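Local atomic coordinates of ATP-dependent protease subunit HslV (Trypanosoma brucei brucei, PDB entry 4HNZ), a protein that forms the proteolytic chamber of the mitochondrial HslVU complex, where polypeptides unfolded by its ATPase partner HslU are cut. Residues D17-V20 against I26-K29; R36-D41 against K59-I64; A136-D141 against E146-K151. All coordinates share one frame; numbering follows the deposited sequence.

Overall arrangement
Three loops close one after another along the chain, and none nests in or crosses another. Contact 1 comes first and closes the beta hairpin of strands 11-22 and 26-29, next to the active-site region. The chain then runs into strand 35-39, whose end takes part in contact 2. That contact closes over strand 42-48 and sets helix 50-66 beside the outermost strand of one sheet. Contact 3 links the last part of helix 127-137 to helix 145-159, the layer against the other sheet. Contacts 2 and 3 lie on opposite sides of the chain's centre, their own centres about 28 Å apart. Together they mark the outer helical layers of the proteasome-type sandwich.

Contact 1 of 3, residues D17-V20 against I26-K29; sequences DRQV and IVAK
V20 and K29 form an antiparallel hydrogen-bonded pair: V20 N gives a nearly straight bond (174°) to K29 O at 2.8 Å. On the return side the pairing is uneven. V20 O takes A28 N at 2.9 Å, while K29 N reaches V20 O only weakly, at 3.5 Å. A28 and K29 both face the single residue V20, which is a classic beta bulge in the hairpin of strands 11-22 and 26-29. V20 and K29 put their side chains on the same face, with V20 CB 4.1 Å from K29 CB. The lysine chain then leads away, and K29 NZ bonds T114 O of a neighbouring subunit. The side chains of Q19 and V27 run nearly perpendicular. V27 CG2 lies 3.7 Å from Q19 CD, against the amide end of the glutamine. Q19 CG is anti to the backbone N (chi1 -175°) and the chain stays extended, which carries the amide to V27; there Q19 NE2 bonds T21 OG1 and V161 O. The Q19 side chain lies about 6 Å from that of T1, the probable catalytic residue. D17 OD2 accepts Q19 N at 3.0 Å in an Asx turn, met from above the carboxylate plane.

Contact 2 of 3, residues R36-D41 against K59-I64; sequences RRINDD and KLENKI
I38, E61 and I64 carry this contact, and I38 has the most surface buried in it. The side chain of I38 leaves strand 35-39 toward helix 50-66. It meets the helix with two branches. Its CD1 reaches I64 tip to tip, with I38 CD1 3.5 Å from I64 CD1. I38 CG1 sits between the backbone N and the carbonyl carbon (chi1 72°), and this turn brings CD1 to the helix. I64 reaches back with CD1. The second branch, I38 CG2, lies against the carboxylate of E61, where E61 OE2 is 3.5 Å from I38 CG2. I38 and E61 lie antiparallel, passing one another. E61 is extended beyond CG and runs along the surface. E61 OE2 makes only a van der Waals contact with the methyl I38 CG2 and with I38 CB. No hydrogen bond joins the two segments. After I38 the chain makes an Asx turn, in which N39 OD1 accepts D41 N at 2.7 Å in the carbonyl plane. R37 NH2 bonds D40 O at 2.6 Å, and R37 NH1 pairs with E170. I38 and L60 both touch I44 of strand 42-48. A helix packed over the face of a sheet in this way belongs to the alpha-beta-beta-alpha sandwich of the proteasome-type Ntn hydrolases.

Contact 3 of 3, residues A136-D141 against E146-K151; sequences ALIDVD and EKIARK
L137 and I148 face each other between the last part of helix 127-137 and the first turns of helix 145-159. L137 CB is 4.0 Å from I148 CG1 and 4.1 Å from I148 CG2, so it meets both branches of the isoleucine at their root. I148 CG1 lies anti to the carbonyl carbon (chi1 -69°). This sends CD1 across to the backbone of the turn, where I148 CD1 is 3.8 Å from L137 O and equally close to I138 CA. I138 starts out pointing away from the helix. With CG1 anti to its backbone N (chi1 -169°) and a bend at chi2, its chain folds back, and I138 CD1 comes within 4.0 Å of I148 CD1. The isoleucine chains meet at a slant. L137 reaches further along the helix with CD1, which lies 3.9 Å from K151 CB. Those two chains run nearly perpendicular. K151 touches L137 with the root of its chain, which is bent at chi2 and chi4. Its ammonium bonds the backbone O of A136 of a neighbouring subunit, and the same bond is returned from that subunit's K151 to A136 O here. On the helix itself R150 grips E146 side-on, NE and NH1 both bonding the single oxygen OE2. A type I turn, with V140 N bonded to L137 O, leads the chain round from one helix toward the next. The pair of helices forms an outer helical layer of the proteasome-type alpha-beta-beta-alpha sandwich, here also a subunit interface of the HslV dodecamer.

Contact 1 of 3, residues D17-V20 against I26-K29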
loop_
_atom_site.group_PDB
_atom_site.type_symbol
_atom_site.label_atom_id
_atom_site.label_comp_id
_atom_site.label_asym_id
_atom_site.label_seq_id
_atom_site.Cartn_x
_atom_site.Cartn_y
_atom_site.Cartn_z
ATOM N N ASP A 17 -25.504 20.780 -13.933
ATOM C CA ASP A 17 -25.808 19.701 -14.858
ATOM C C ASP A 17 -26.752 18.699 -14.162
ATOM O O ASP A 17 -27.092 18.863 -12.998
ATOM C CB ASP A 17 -24.539 19.050 -15.403
ATOM C CG ASP A 17 -23.981 18.014 -14.473
ATOM O OD1 ASP A 17 -23.614 18.396 -13.315
ATOM O OD2 ASP A 17 -23.911 16.811 -14.863
ATOM N N ARG A 18 -27.064 17.616 -14.864
ATOM C CA ARG A 18 -28.036 16.674 -14.366
ATOM C C ARG A 18 -27.574 15.227 -14.348
ATOM O O ARG A 18 -28.412 14.308 -14.160
ATOM C CB ARG A 18 -29.359 16.812 -15.172
ATOM C CG ARG A 18 -29.915 18.241 -15.293
ATOM C CD ARG A 18 -31.186 18.368 -16.179
ATOM N NE ARG A 18 -32.302 18.506 -15.258
ATOM C CZ ARG A 18 -33.438 17.829 -15.239
ATOM N NH1 ARG A 18 -33.767 16.960 -16.189
ATOM N NH2 ARG A 18 -34.264 18.059 -14.267
ATOM N N GLN A 19 -26.273 14.987 -14.474
ATOM C CA GLN A 19 -25.757 13.613 -14.513
ATOM C C GLN A 19 -25.488 13.087 -13.141
ATOM O O GLN A 19 -24.783 13.682 -12.384
ATOM C CB GLN A 19 -24.466 13.543 -15.337
ATOM C CG GLN A 19 -23.912 12.140 -15.532
ATOM C CD GLN A 19 -22.739 12.150 -16.483
ATOM O OE1 GLN A 19 -22.905 12.577 -17.585
ATOM N NE2 GLN A 19 -21.574 11.649 -16.083
ATOM N N VAL A 20 -25.964 11.903 -12.823
ATOM C CA VAL A 20 -25.483 11.197 -11.624
ATOM C C VAL A 20 -24.693 9.974 -12.044
ATOM O O VAL A 20 -25.171 9.126 -12.818
ATOM C CB VAL A 20 -26.647 10.740 -10.743
ATOM C CG1 VAL A 20 -26.128 9.958 -9.512
ATOM C CG2 VAL A 20 -27.486 11.943 -10.285
ATOM N N ILE A 26 -20.460 4.845 -14.513
ATOM C CA ILE A 26 -21.727 4.690 -15.186
ATOM C C ILE A 26 -22.712 5.789 -14.807
ATOM O O ILE A 26 -22.837 6.173 -13.659
ATOM C CB ILE A 26 -22.377 3.312 -14.974
ATOM C CG1 ILE A 26 -22.894 3.163 -13.582
ATOM C CG2 ILE A 26 -21.406 2.175 -15.343
ATOM C CD1 ILE A 26 -23.221 1.736 -13.221
ATOM N N VAL A 27 -23.393 6.303 -15.821
ATOM C CA VAL A 27 -24.452 7.234 -15.619
ATOM C C VAL A 27 -25.673 6.418 -15.145
ATOM O O VAL A 27 -26.157 5.545 -15.840
ATOM C CB VAL A 27 -24.829 7.922 -16.924
ATOM C CG1 VAL A 27 -26.071 8.800 -16.715
ATOM C CG2 VAL A 27 -23.650 8.711 -17.486
ATOM N N ALA A 28 -26.102 6.665 -13.924
ATOM C CA ALA A 28 -27.305 6.057 -13.390
ATOM C C ALA A 28 -28.536 6.900 -13.668
ATOM O O ALA A 28 -29.640 6.372 -13.682
ATOM C CB ALA A 28 -27.147 5.834 -11.892
ATOM N N LYS A 29 -28.349 8.206 -13.829
ATOM C CA LYS A 29 -29.442 9.130 -14.101
ATOM C C LYS A 29 -28.905 10.308 -14.870
ATOM O O LYS A 29 -27.839 10.804 -14.572
ATOM C CB LYS A 29 -30.057 9.601 -12.813
ATOM C CG LYS A 29 -31.328 10.380 -13.013
ATOM C CD LYS A 29 -32.166 10.497 -11.724
ATOM C CE LYS A 29 -33.453 11.314 -11.897
ATOM N NZ LYS A 29 -34.401 10.610 -12.801
#

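Contact 2 of 3, residues R36-D41 against K59-I64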
loop_
_atom_site.group_PDB
_atom_site.type_symbol
_atom_site.label_atom_id
_atom_site.label_comp_id
_atom_site.label_asym_id
_atom_site.label_seq_id
_atom_site.Cartn_x
_atom_site.Cartn_y
_atom_site.Cartn_z
ATOM N N ARG A 36 -31.529 23.866 -5.640
ATOM C CA ARG A 36 -32.719 23.984 -4.824
ATOM C C ARG A 36 -32.959 25.441 -4.522
ATOM O O ARG A 36 -32.011 26.228 -4.339
ATOM C CB ARG A 36 -32.567 23.212 -3.527
ATOM C CG ARG A 36 -32.488 21.705 -3.651
ATOM C CD ARG A 36 -33.782 21.054 -4.134
ATOM N NE ARG A 36 -33.636 19.581 -4.125
ATOM C CZ ARG A 36 -32.999 18.851 -5.058
ATOM N NH1 ARG A 36 -32.445 19.412 -6.130
ATOM N NH2 ARG A 36 -32.917 17.538 -4.924
ATOM N N ARG A 37 -34.217 25.798 -4.536
ATOM C CA ARG A 37 -34.662 27.094 -4.131
ATOM C C ARG A 37 -34.896 26.919 -2.632
ATOM O O ARG A 37 -35.700 26.109 -2.251
ATOM C CB ARG A 37 -35.977 27.375 -4.853
ATOM C CG ARG A 37 -36.522 28.788 -4.738
ATOM C CD ARG A 37 -36.260 29.586 -5.998
ATOM N NE ARG A 37 -36.205 31.014 -5.708
ATOM C CZ ARG A 37 -35.781 31.938 -6.560
ATOM N NH1 ARG A 37 -35.376 31.614 -7.787
ATOM N NH2 ARG A 37 -35.749 33.204 -6.180
ATOM N N ILE A 38 -34.167 27.597 -1.747
ATOM C CA ILE A 38 -34.525 27.448 -0.313
ATOM C C ILE A 38 -35.490 28.533 0.183
ATOM O O ILE A 38 -36.190 28.323 1.141
ATOM C CB ILE A 38 -33.315 27.280 0.624
ATOM C CG1 ILE A 38 -32.530 28.561 0.784
ATOM C CG2 ILE A 38 -32.420 26.143 0.112
ATOM C CD1 ILE A 38 -31.162 28.268 1.386
ATOM N N ASN A 39 -35.464 29.708 -0.424
ATOM C CA ASN A 39 -36.538 30.687 -0.246
ATOM C C ASN A 39 -36.513 31.583 -1.469
ATOM O O ASN A 39 -35.802 31.274 -2.428
ATOM C CB ASN A 39 -36.415 31.476 1.081
ATOM C CG ASN A 39 -35.118 32.284 1.195
ATOM O OD1 ASN A 39 -34.705 33.004 0.287
ATOM N ND2 ASN A 39 -34.466 32.157 2.338
ATOM N N ASP A 40 -37.247 32.683 -1.415
ATOM C CA ASP A 40 -37.352 33.593 -2.540
ATOM C C ASP A 40 -36.053 34.275 -2.913
ATOM O O ASP A 40 -35.898 34.722 -4.046
ATOM C CB ASP A 40 -38.378 34.694 -2.236
ATOM C CG ASP A 40 -39.789 34.151 -2.145
ATOM O OD1 ASP A 40 -40.208 33.389 -3.040
ATOM O OD2 ASP A 40 -40.475 34.443 -1.150
ATOM N N ASP A 41 -35.146 34.375 -1.956
ATOM C CA ASP A 41 -33.932 35.128 -2.140
ATOM C C ASP A 41 -32.698 34.239 -2.290
ATOM O O ASP A 41 -31.637 34.765 -2.516
ATOM C CB ASP A 41 -33.722 36.063 -0.939
ATOM C CG ASP A 41 -34.884 37.028 -0.731
ATOM O OD1 ASP A 41 -35.468 37.531 -1.745
ATOM O OD2 ASP A 41 -35.235 37.255 0.439
ATOM N N LYS A 59 -28.960 21.736 7.370
ATOM C CA LYS A 59 -28.154 22.433 8.376
ATOM C C LYS A 59 -27.894 23.895 7.973
ATOM O O LYS A 59 -27.939 24.768 8.828
ATOM C CB LYS A 59 -26.839 21.736 8.649
ATOM C CG LYS A 59 -26.978 20.287 9.092
ATOM C CD LYS A 59 -27.599 20.085 10.471
ATOM C CE LYS A 59 -27.821 18.583 10.696
ATOM N NZ LYS A 59 -28.386 18.276 12.033
ATOM N N LEU A 60 -27.682 24.144 6.672
ATOM C CA LEU A 60 -27.530 25.508 6.183
ATOM C C LEU A 60 -28.794 26.358 6.436
ATOM O O LEU A 60 -28.706 27.505 6.830
ATOM C CB LEU A 60 -27.151 25.536 4.709
ATOM C CG LEU A 60 -26.934 26.941 4.167
ATOM C CD1 LEU A 60 -25.850 27.681 4.921
ATOM C CD2 LEU A 60 -26.588 26.883 2.697
ATOM N N GLU A 61 -29.965 25.767 6.260
ATOM C CA GLU A 61 -31.233 26.446 6.582
ATOM C C GLU A 61 -31.349 26.792 8.039
ATOM O O GLU A 61 -31.795 27.872 8.326
ATOM C CB GLU A 61 -32.435 25.627 6.145
ATOM C CG GLU A 61 -32.664 25.691 4.635
ATOM C CD GLU A 61 -33.638 24.632 4.123
ATOM O OE1 GLU A 61 -34.214 23.872 4.933
ATOM O OE2 GLU A 61 -33.809 24.521 2.893
ATOM N N ASN A 62 -30.949 25.892 8.939
ATOM C CA ASN A 62 -30.866 26.217 10.357
ATOM C C ASN A 62 -30.042 27.464 10.531
ATOM O O ASN A 62 -30.462 28.401 11.199
ATOM C CB ASN A 62 -30.229 25.115 11.229
ATOM C CG ASN A 62 -31.136 23.941 11.442
ATOM O OD1 ASN A 62 -32.342 24.005 11.132
ATOM N ND2 ASN A 62 -30.583 22.835 11.938
ATOM N N LYS A 63 -28.857 27.478 9.954
ATOM C CA LYS A 63 -28.000 28.627 10.136
ATOM C C LYS A 63 -28.624 29.882 9.534
ATOM O O LYS A 63 -28.423 30.967 10.062
ATOM C CB LYS A 63 -26.585 28.352 9.561
ATOM C CG LYS A 63 -25.865 27.153 10.181
ATOM C CD LYS A 63 -25.777 27.262 11.686
ATOM C CE LYS A 63 -25.129 26.026 12.258
ATOM N NZ LYS A 63 -24.939 26.171 13.716
ATOM N N ILE A 64 -29.237 29.756 8.365
ATOM C CA ILE A 64 -29.782 30.916 7.670
ATOM C C ILE A 64 -30.905 31.518 8.468
ATOM O O ILE A 64 -31.047 32.734 8.531
ATOM C CB ILE A 64 -30.309 30.572 6.280
ATOM C CG1 ILE A 64 -29.159 30.549 5.301
ATOM C CG2 ILE A 64 -31.328 31.611 5.804
ATOM C CD1 ILE A 64 -29.478 29.839 4.008
#

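Contact 3 of 3, residues A136-D141 against E146-K151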
loop_
_atom_site.group_PDB
_atom_site.type_symbol
_atom_site.label_atom_id
_atom_site.label_comp_id
_atom_site.label_asym_id
_atom_site.label_seq_id
_atom_site.Cartn_x
_atom_site.Cartn_y
_atom_site.Cartn_z
ATOM N N ALA A 136 -13.206 33.872 -19.311
ATOM C CA ALA A 136 -12.768 34.343 -20.617
ATOM C C ALA A 136 -13.795 35.275 -21.192
ATOM O O ALA A 136 -13.458 36.152 -21.971
ATOM C CB ALA A 136 -12.535 33.174 -21.570
ATOM N N LEU A 137 -15.044 35.063 -20.797
ATOM C CA LEU A 137 -16.145 35.833 -21.336
ATOM C C LEU A 137 -16.663 36.960 -20.426
ATOM O O LEU A 137 -17.444 37.764 -20.876
ATOM C CB LEU A 137 -17.319 34.911 -21.631
ATOM C CG LEU A 137 -17.075 33.848 -22.697
ATOM C CD1 LEU A 137 -18.183 32.829 -22.646
ATOM C CD2 LEU A 137 -16.973 34.435 -24.071
ATOM N N ILE A 138 -16.233 36.993 -19.156
ATOM C CA ILE A 138 -16.910 37.823 -18.178
ATOM C C ILE A 138 -16.930 39.295 -18.589
ATOM O O ILE A 138 -17.910 40.016 -18.364
ATOM C CB ILE A 138 -16.290 37.644 -16.759
ATOM C CG1 ILE A 138 -17.169 38.318 -15.666
ATOM C CG2 ILE A 138 -14.823 38.140 -16.688
ATOM C CD1 ILE A 138 -18.564 37.743 -15.531
ATOM N N ASP A 139 -15.825 39.746 -19.177
ATOM C CA ASP A 139 -15.613 41.150 -19.501
ATOM C C ASP A 139 -15.883 41.399 -20.997
ATOM O O ASP A 139 -15.598 42.463 -21.463
ATOM C CB ASP A 139 -14.165 41.575 -19.136
ATOM C CG ASP A 139 -13.057 40.677 -19.831
ATOM O OD1 ASP A 139 -13.220 39.391 -19.998
ATOM O OD2 ASP A 139 -11.991 41.278 -20.209
ATOM N N VAL A 140 -16.437 40.451 -21.748
ATOM C CA VAL A 140 -16.692 40.732 -23.130
ATOM C C VAL A 140 -18.109 41.163 -23.506
ATOM O O VAL A 140 -19.128 40.619 -23.062
ATOM C CB VAL A 140 -16.181 39.647 -24.167
ATOM C CG1 VAL A 140 -15.435 38.519 -23.535
ATOM C CG2 VAL A 140 -17.270 39.124 -25.068
ATOM N N ASP A 141 -18.095 42.083 -24.458
ATOM C CA ASP A 141 -19.282 42.751 -25.009
ATOM C C ASP A 141 -20.201 41.738 -25.633
ATOM O O ASP A 141 -19.786 40.821 -26.300
ATOM C CB ASP A 141 -18.883 43.728 -26.111
ATOM C CG ASP A 141 -17.835 44.744 -25.658
ATOM O OD1 ASP A 141 -17.811 45.046 -24.460
ATOM O OD2 ASP A 141 -17.066 45.293 -26.506
ATOM N N GLU A 146 -26.297 35.090 -18.038
ATOM C CA GLU A 146 -26.831 33.835 -18.471
ATOM C C GLU A 146 -26.114 33.332 -19.725
ATOM O O GLU A 146 -25.942 32.131 -19.904
ATOM C CB GLU A 146 -28.338 33.933 -18.698
ATOM C CG GLU A 146 -28.915 32.579 -19.085
ATOM C CD GLU A 146 -30.418 32.485 -18.994
ATOM O OE1 GLU A 146 -31.065 33.450 -18.516
ATOM O OE2 GLU A 146 -30.948 31.435 -19.423
ATOM N N LYS A 147 -25.775 34.232 -20.637
ATOM C CA LYS A 147 -25.144 33.811 -21.878
ATOM C C LYS A 147 -23.735 33.256 -21.550
ATOM O O LYS A 147 -23.342 32.230 -22.062
ATOM C CB LYS A 147 -25.115 34.956 -22.875
ATOM C CG LYS A 147 -24.810 34.508 -24.274
ATOM C CD LYS A 147 -24.778 35.654 -25.289
ATOM C CE LYS A 147 -24.335 35.106 -26.664
ATOM N NZ LYS A 147 -24.120 36.156 -27.711
ATOM N N ILE A 148 -23.032 33.918 -20.642
ATOM C CA ILE A 148 -21.737 33.457 -20.206
ATOM C C ILE A 148 -21.844 32.072 -19.595
ATOM O O ILE A 148 -21.094 31.156 -19.969
ATOM C CB ILE A 148 -21.131 34.406 -19.191
ATOM C CG1 ILE A 148 -20.766 35.709 -19.848
ATOM C CG2 ILE A 148 -19.874 33.834 -18.589
ATOM C CD1 ILE A 148 -20.514 36.818 -18.863
ATOM N N ALA A 149 -22.791 31.907 -18.676
ATOM C CA ALA A 149 -22.970 30.652 -17.978
ATOM C C ALA A 149 -23.295 29.492 -18.911
ATOM O O ALA A 149 -22.718 28.419 -18.762
ATOM C CB ALA A 149 -24.036 30.768 -16.894
ATOM N N ARG A 150 -24.164 29.699 -19.877
ATOM C CA ARG A 150 -24.541 28.620 -20.816
ATOM C C ARG A 150 -23.400 28.175 -21.667
ATOM O O ARG A 150 -23.195 27.004 -21.894
ATOM C CB ARG A 150 -25.675 29.057 -21.737
ATOM C CG ARG A 150 -27.017 29.080 -21.024
ATOM C CD ARG A 150 -28.186 29.511 -21.930
ATOM N NE ARG A 150 -29.443 29.487 -21.178
ATOM C CZ ARG A 150 -30.064 28.375 -20.744
ATOM N NH1 ARG A 150 -31.196 28.475 -20.070
ATOM N NH2 ARG A 150 -29.584 27.163 -21.005
ATOM N N LYS A 151 -22.642 29.136 -22.146
ATOM C CA LYS A 151 -21.496 28.835 -22.962
ATOM C C LYS A 151 -20.449 28.069 -22.122
ATOM O O LYS A 151 -19.835 27.121 -22.594
ATOM C CB LYS A 151 -20.930 30.153 -23.489
ATOM C CG LYS A 151 -20.814 30.271 -24.997
ATOM C CD LYS A 151 -19.448 29.800 -25.469
ATOM C CE LYS A 151 -19.187 30.170 -26.926
ATOM N NZ LYS A 151 -18.689 31.595 -27.046
#